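Uncharacterized protein (Bacteroides ovatus, PDB 4DQA) is of unknown function but probably binds carbohydrate, pairing an N-terminal E-set-like domain with a concanavalin A-like lectin/glucanase domain. Local coordinates at residues I139-N147 / E276-E285. Numbering follows the deposited sequence. Where two conformers were deposited one is given.
Sequences ITKAGNFSN and ERPFHGKMSE
Gly-143 and Phe-145 pair antiparallel with Met-283 and Gly-281 through four backbone hydrogen bonds; Phe-145 N lies 2.8 Å from Gly-281 O, and Met-283 N 3.0 Å from Gly-143 O. On the face carrying Phe-145 and Met-283, a selenomethionine, the two side chains cross at about a right angle, Met-283 CG lying 3.7 Å from Phe-145 CE1. Methyl CE of Met-283 lies over the Phe-145 ring in a CH-pi contact, 4.1 Å from its centroid and nearly on the normal. Selenium sits obliquely, completing a Met-aromatic contact. The same methyl lies over a face of Phe-279, offset toward the rim. Phe-279, its CG turned anti to the backbone N (chi1 -172°), presents its CD2 edge to Phe-145 CB, 3.9 Å away, and touches Val-171 of strand 163-171. On the other face, Lys-282 runs extended, then bends at chi4 (71°), where NZ and Asn-144 OD1 share a water. Beyond the strand pairing, another water joins Asn-147 OD1 to Glu-276 OE1, which also salt-bridges Arg-268. Strand 345-347 flanks 141-146 on its other edge. Within this concanavalin A-like sheet, the chemistry thus divides by face: Phe-145 and Met-283 make apolar contacts on one, with Phe-279 beside them, while water links Asn-144 and Lys-282 on the other.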
# COMPACT_ATOMS: atom_id res chain seq x y z
N ILE A 139 6.19 6.68 1.73
CA ILE A 139 6.72 6.35 3.03
C ILE A 139 7.98 7.20 3.22
O ILE A 139 8.91 7.13 2.41
CB ILE A 139 7.08 4.86 3.16
CG1 ILE A 139 5.83 4.00 3.03
CG2 ILE A 139 7.77 4.60 4.52
CD1 ILE A 139 6.09 2.51 3.00
N THR A 140 7.99 8.01 4.27
CA THR A 140 9.08 8.96 4.52
C THR A 140 9.80 8.74 5.84
O THR A 140 10.74 9.49 6.13
CB THR A 140 8.56 10.38 4.51
OG1 THR A 140 7.58 10.52 5.51
CG2 THR A 140 7.97 10.71 3.14
N LYS A 141 9.42 7.71 6.59
CA LYS A 141 10.03 7.36 7.87
C LYS A 141 10.16 5.86 7.94
O LYS A 141 9.33 5.14 7.37
CB LYS A 141 9.17 7.88 9.01
CG LYS A 141 9.06 9.38 9.11
CD LYS A 141 8.23 9.79 10.33
CE LYS A 141 8.26 11.30 10.54
NZ LYS A 141 7.56 11.68 11.81
N ALA A 142 11.18 5.38 8.66
CA ALA A 142 11.39 3.96 8.84
C ALA A 142 12.09 3.66 10.14
O ALA A 142 12.63 4.56 10.77
CB ALA A 142 12.16 3.37 7.64
N GLY A 143 12.08 2.40 10.56
CA GLY A 143 12.66 2.04 11.84
C GLY A 143 14.11 1.64 11.74
O GLY A 143 14.49 0.89 10.83
N ASN A 144 14.93 2.16 12.66
CA ASN A 144 16.35 1.87 12.68
C ASN A 144 16.70 0.62 13.45
O ASN A 144 16.21 0.40 14.55
CB ASN A 144 17.14 3.04 13.27
CG ASN A 144 18.61 2.96 12.93
OD1 ASN A 144 18.96 2.93 11.76
ND2 ASN A 144 19.43 2.93 13.93
N PHE A 145 17.61 -0.17 12.88
CA PHE A 145 18.15 -1.35 13.54
C PHE A 145 19.66 -1.24 13.51
O PHE A 145 20.27 -1.09 12.46
CB PHE A 145 17.69 -2.61 12.83
CG PHE A 145 16.23 -2.90 13.01
CD1 PHE A 145 15.29 -2.25 12.23
CD2 PHE A 145 15.80 -3.77 14.01
CE1 PHE A 145 13.97 -2.47 12.41
CE2 PHE A 145 14.45 -4.02 14.18
CZ PHE A 145 13.53 -3.35 13.39
N SER A 146 20.22 -1.19 14.71
CA SER A 146 21.64 -1.21 14.94
C SER A 146 21.83 -1.91 16.28
O SER A 146 22.18 -1.27 17.28
CB SER A 146 22.16 0.21 14.98
OG SER A 146 23.56 0.23 15.22
N ASN A 147 21.61 -3.22 16.27
CA ASN A 147 21.57 -4.04 17.49
C ASN A 147 20.27 -3.82 18.28
O ASN A 147 20.28 -3.55 19.48
CB ASN A 147 22.79 -3.83 18.37
CG ASN A 147 23.04 -5.00 19.31
OD1 ASN A 147 22.75 -6.15 18.97
ND2 ASN A 147 23.57 -4.71 20.48
N GLU A 276 23.73 -13.44 18.00
CA GLU A 276 22.47 -12.72 17.92
C GLU A 276 22.16 -12.20 16.51
O GLU A 276 21.01 -11.85 16.19
CB GLU A 276 22.43 -11.56 18.91
CG GLU A 276 22.55 -12.02 20.35
CD GLU A 276 22.33 -10.92 21.38
OE1 GLU A 276 22.60 -9.75 21.10
OE2 GLU A 276 21.99 -11.27 22.53
N ARG A 277 23.19 -12.14 15.67
CA ARG A 277 22.99 -11.90 14.25
C ARG A 277 22.14 -10.65 13.95
O ARG A 277 21.18 -10.67 13.16
CB ARG A 277 22.43 -13.16 13.58
CG ARG A 277 23.38 -14.33 13.70
CD ARG A 277 22.69 -15.67 13.55
NE ARG A 277 23.58 -16.73 14.01
CZ ARG A 277 23.23 -18.00 14.10
NH1 ARG A 277 22.05 -18.40 13.65
NH2 ARG A 277 24.08 -18.87 14.60
N PRO A 278 22.53 -9.51 14.54
CA PRO A 278 21.72 -8.31 14.32
C PRO A 278 21.73 -7.79 12.88
O PRO A 278 22.77 -7.81 12.20
CB PRO A 278 22.37 -7.27 15.23
CG PRO A 278 23.79 -7.76 15.42
CD PRO A 278 23.70 -9.26 15.39
N PHE A 279 20.58 -7.27 12.47
CA PHE A 279 20.45 -6.51 11.26
C PHE A 279 20.96 -5.11 11.47
O PHE A 279 20.70 -4.51 12.51
CB PHE A 279 18.97 -6.46 10.92
CG PHE A 279 18.64 -5.87 9.58
CD1 PHE A 279 18.71 -6.64 8.45
CD2 PHE A 279 18.14 -4.59 9.46
CE1 PHE A 279 18.39 -6.11 7.20
CE2 PHE A 279 17.79 -4.06 8.22
CZ PHE A 279 17.92 -4.82 7.10
N HIS A 280 21.67 -4.57 10.47
CA HIS A 280 22.08 -3.18 10.50
C HIS A 280 21.50 -2.47 9.31
O HIS A 280 21.94 -2.66 8.17
CB HIS A 280 23.60 -3.08 10.47
CG HIS A 280 24.23 -3.60 11.71
ND1 HIS A 280 24.59 -4.92 11.87
CD2 HIS A 280 24.49 -2.99 12.89
CE1 HIS A 280 25.10 -5.08 13.09
NE2 HIS A 280 25.03 -3.94 13.73
N GLY A 281 20.47 -1.65 9.56
CA GLY A 281 19.75 -0.98 8.48
C GLY A 281 18.40 -0.52 8.96
O GLY A 281 18.19 -0.34 10.15
N LYS A 282 17.51 -0.28 8.02
CA LYS A 282 16.16 0.16 8.31
C LYS A 282 15.14 -0.83 7.80
O LYS A 282 15.37 -1.52 6.80
CB LYS A 282 15.90 1.53 7.69
CG LYS A 282 16.79 2.64 8.22
CD LYS A 282 16.48 3.93 7.46
CE LYS A 282 17.34 5.09 7.85
NZ LYS A 282 18.74 4.87 7.36
N MSE A 283 13.99 -0.87 8.46
CA MSE A 283 12.87 -1.67 8.00
C MSE A 283 11.61 -0.82 8.02
O MSE A 283 11.48 0.12 8.80
CB MSE A 283 12.61 -2.91 8.86
CG MSE A 283 13.82 -3.81 8.97
SE MSE A 283 13.25 -5.56 9.63
CE MSE A 283 14.93 -6.15 10.40
N SER A 284 10.68 -1.22 7.19
CA SER A 284 9.37 -0.59 7.08
C SER A 284 8.37 -1.64 6.66
O SER A 284 8.70 -2.59 5.95
CB SER A 284 9.46 0.53 6.05
OG SER A 284 8.19 1.09 5.72
N GLU A 285 7.11 -1.48 7.06
CA GLU A 285 6.04 -2.34 6.55
C GLU A 285 6.35 -3.82 6.76
O GLU A 285 6.23 -4.66 5.84
CB GLU A 285 5.74 -2.06 5.08
CG GLU A 285 5.23 -0.68 4.82
CD GLU A 285 3.89 -0.43 5.49
OE1 GLU A 285 2.95 -1.21 5.22
OE2 GLU A 285 3.78 0.51 6.31
O HOH W 1 7.76 2.96 7.53
O HOH W 2 20.08 3.15 9.29
O HOH W 3 19.61 -5.02 14.91
O HOH W 4 24.04 -8.44 19.19